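Local coordinates for nitrogenase molybdenum-iron protein beta chain (Clostridium pasteurianum, PDB 4WES) that forms, together with the alpha chain, the molybdenum-iron component of nitrogenase, which reduces dinitrogen to ammonia, and shares an [8Fe-7S] cluster with that chain, at residues R189-M194 with M278-A283. Sequence-based numbering, arbitrary orientation. Where two conformers were deposited one is given.
Sequences RLFEAM and MALSEA
Phe191 and Leu280 bring the two backbones closest, their CA atoms 7.9 Å apart, where the C-terminal part of helix 181-193 meets that of helix 270-284. Leu280 points from its helix toward the other segment and divides its branches between two partners. Its CD1 lies 4.1 Å from Phe191 CZ, with Leu280 CG over one face of the ring; the two side chains cross at about a right angle, and it is the CD1 methyl that reaches the CZ end of the ring. The other branch, CD2, comes within 4.0 Å of Met194 CG. Both helices pack beside the parallel sheet that contains strands 172-175 and 237-241, in an alpha/beta domain of the nitrogenase component 1 fold: Phe191 also touches Ile172 and Val174, and Leu280 touches Leu239. A broad ring and a branched aliphatic chain suit this buried, apolar part of the contact. The unbranched, flexible chain of Met194 bends at chi2 (-69°) and chi3 (-70°) to carry its methyl past Leu280 to the next residue. Small Ser281 meets that methyl through CB, 4.0 Å from Met194 CE, while its OG, set anti to the backbone N (chi1 -178°), turns away and hydrogen-bonds to Lys286 O just beyond the helix.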
loop_
_atom_site.group_PDB
_atom_site.type_symbol
_atom_site.label_atom_id
_atom_site.label_comp_id
_atom_site.label_asym_id
_atom_site.label_seq_id
_atom_site.Cartn_x
_atom_site.Cartn_y
_atom_site.Cartn_z
ATOM N N ARG B 189 7.352 19.282 -14.239
ATOM C CA ARG B 189 8.703 18.933 -13.830
ATOM C C ARG B 189 9.509 18.414 -15.020
ATOM O O ARG B 189 10.704 18.728 -15.187
ATOM C CB ARG B 189 8.663 17.899 -12.700
ATOM C CG ARG B 189 10.020 17.678 -12.040
ATOM C CD ARG B 189 10.015 16.468 -11.110
ATOM N NE ARG B 189 9.828 15.214 -11.824
ATOM C CZ ARG B 189 10.785 14.594 -12.503
ATOM N NH1 ARG B 189 12.032 15.080 -12.535
ATOM N NH2 ARG B 189 10.509 13.503 -13.169
ATOM N N LEU B 190 8.871 17.609 -15.876
ATOM C CA LEU B 190 9.528 17.067 -17.054
ATOM C C LEU B 190 9.856 18.155 -18.083
ATOM O O LEU B 190 10.961 18.166 -18.642
ATOM C CB LEU B 190 8.685 15.949 -17.659
ATOM C CG LEU B 190 8.597 14.703 -16.771
ATOM C CD1 LEU B 190 7.565 13.719 -17.315
ATOM C CD2 LEU B 190 9.930 14.003 -16.682
ATOM N N PHE B 191 8.916 19.059 -18.342
ATOM C CA PHE B 191 9.208 20.216 -19.207
ATOM C C PHE B 191 10.415 20.996 -18.673
ATOM O O PHE B 191 11.319 21.395 -19.428
ATOM C CB PHE B 191 8.031 21.194 -19.271
ATOM C CG PHE B 191 7.028 20.927 -20.379
ATOM C CD1 PHE B 191 7.181 21.570 -21.601
ATOM C CD2 PHE B 191 5.962 20.074 -20.210
ATOM C CE1 PHE B 191 6.302 21.328 -22.625
ATOM C CE2 PHE B 191 5.079 19.862 -21.217
ATOM C CZ PHE B 191 5.231 20.496 -22.421
ATOM N N GLU B 192 10.434 21.208 -17.355
ATOM C CA GLU B 192 11.509 21.995 -16.745
ATOM C C GLU B 192 12.835 21.246 -16.845
ATOM O O GLU B 192 13.880 21.854 -17.135
ATOM C CB GLU B 192 11.138 22.328 -15.311
ATOM C CG GLU B 192 9.994 23.343 -15.307
ATOM C CD GLU B 192 9.283 23.520 -13.994
ATOM O OE1 GLU B 192 9.736 22.956 -12.979
ATOM O OE2 GLU B 192 8.244 24.241 -14.018
ATOM N N ALA B 193 12.821 19.929 -16.640
ATOM C CA ALA B 193 14.055 19.145 -16.779
ATOM C C ALA B 193 14.571 19.175 -18.232
ATOM O O ALA B 193 15.788 19.128 -18.465
ATOM C CB ALA B 193 13.843 17.717 -16.302
ATOM N N MET B 194 13.660 19.217 -19.196
ATOM C CA MET B 194 13.990 19.313 -20.616
ATOM C C MET B 194 14.442 20.736 -21.005
ATOM O O MET B 194 14.909 20.937 -22.126
ATOM C CB MET B 194 12.806 18.917 -21.511
ATOM C CG MET B 194 12.441 17.418 -21.531
ATOM S SD MET B 194 13.630 16.343 -22.329
ATOM C CE MET B 194 13.452 16.800 -24.060
ATOM N N MET B 278 9.716 12.243 -26.523
ATOM C CA MET B 278 10.157 12.397 -27.935
ATOM C C MET B 278 9.471 13.561 -28.614
ATOM O O MET B 278 10.110 14.294 -29.379
ATOM C CB MET B 278 9.949 11.111 -28.724
ATOM C CG MET B 278 10.839 9.951 -28.295
ATOM S SD MET B 278 12.583 10.244 -28.469
ATOM C CE MET B 278 12.902 11.330 -27.076
ATOM N N ALA B 279 8.173 13.782 -28.352
ATOM C CA ALA B 279 7.485 14.931 -28.930
ATOM C C ALA B 279 8.148 16.206 -28.472
ATOM O O ALA B 279 8.332 17.150 -29.275
ATOM C CB ALA B 279 6.018 14.929 -28.546
ATOM N N LEU B 280 8.485 16.305 -27.197
ATOM C CA LEU B 280 9.174 17.497 -26.663
ATOM C C LEU B 280 10.519 17.705 -27.344
ATOM O O LEU B 280 10.859 18.824 -27.750
ATOM C CB LEU B 280 9.403 17.344 -25.158
ATOM C CG LEU B 280 8.346 17.794 -24.135
ATOM C CD1 LEU B 280 6.919 17.485 -24.569
ATOM C CD2 LEU B 280 8.641 17.136 -22.790
ATOM N N SER B 281 11.324 16.658 -27.423
ATOM C CA SER B 281 12.658 16.758 -28.028
ATOM C C SER B 281 12.572 17.128 -29.497
ATOM O O SER B 281 13.301 18.003 -29.957
ATOM C CB SER B 281 13.409 15.445 -27.827
ATOM O OG SER B 281 14.719 15.520 -28.351
ATOM N N GLU B 282 11.649 16.496 -30.218
ATOM C CA GLU B 282 11.492 16.762 -31.641
ATOM C C GLU B 282 11.007 18.173 -31.911
ATOM O O GLU B 282 11.410 18.812 -32.904
ATOM C CB GLU B 282 10.558 15.756 -32.294
ATOM C CG GLU B 282 11.126 14.328 -32.327
ATOM C CD GLU B 282 10.068 13.261 -32.621
ATOM O OE1 GLU B 282 10.435 12.073 -32.510
ATOM O OE2 GLU B 282 8.898 13.595 -32.949
ATOM N N ALA B 283 10.122 18.677 -31.056
ATOM C CA ALA B 283 9.570 20.014 -31.263
ATOM C C ALA B 283 10.580 21.132 -31.020
ATOM O O ALA B 283 10.422 22.240 -31.540
ATOM C CB ALA B 283 8.373 20.236 -30.358
#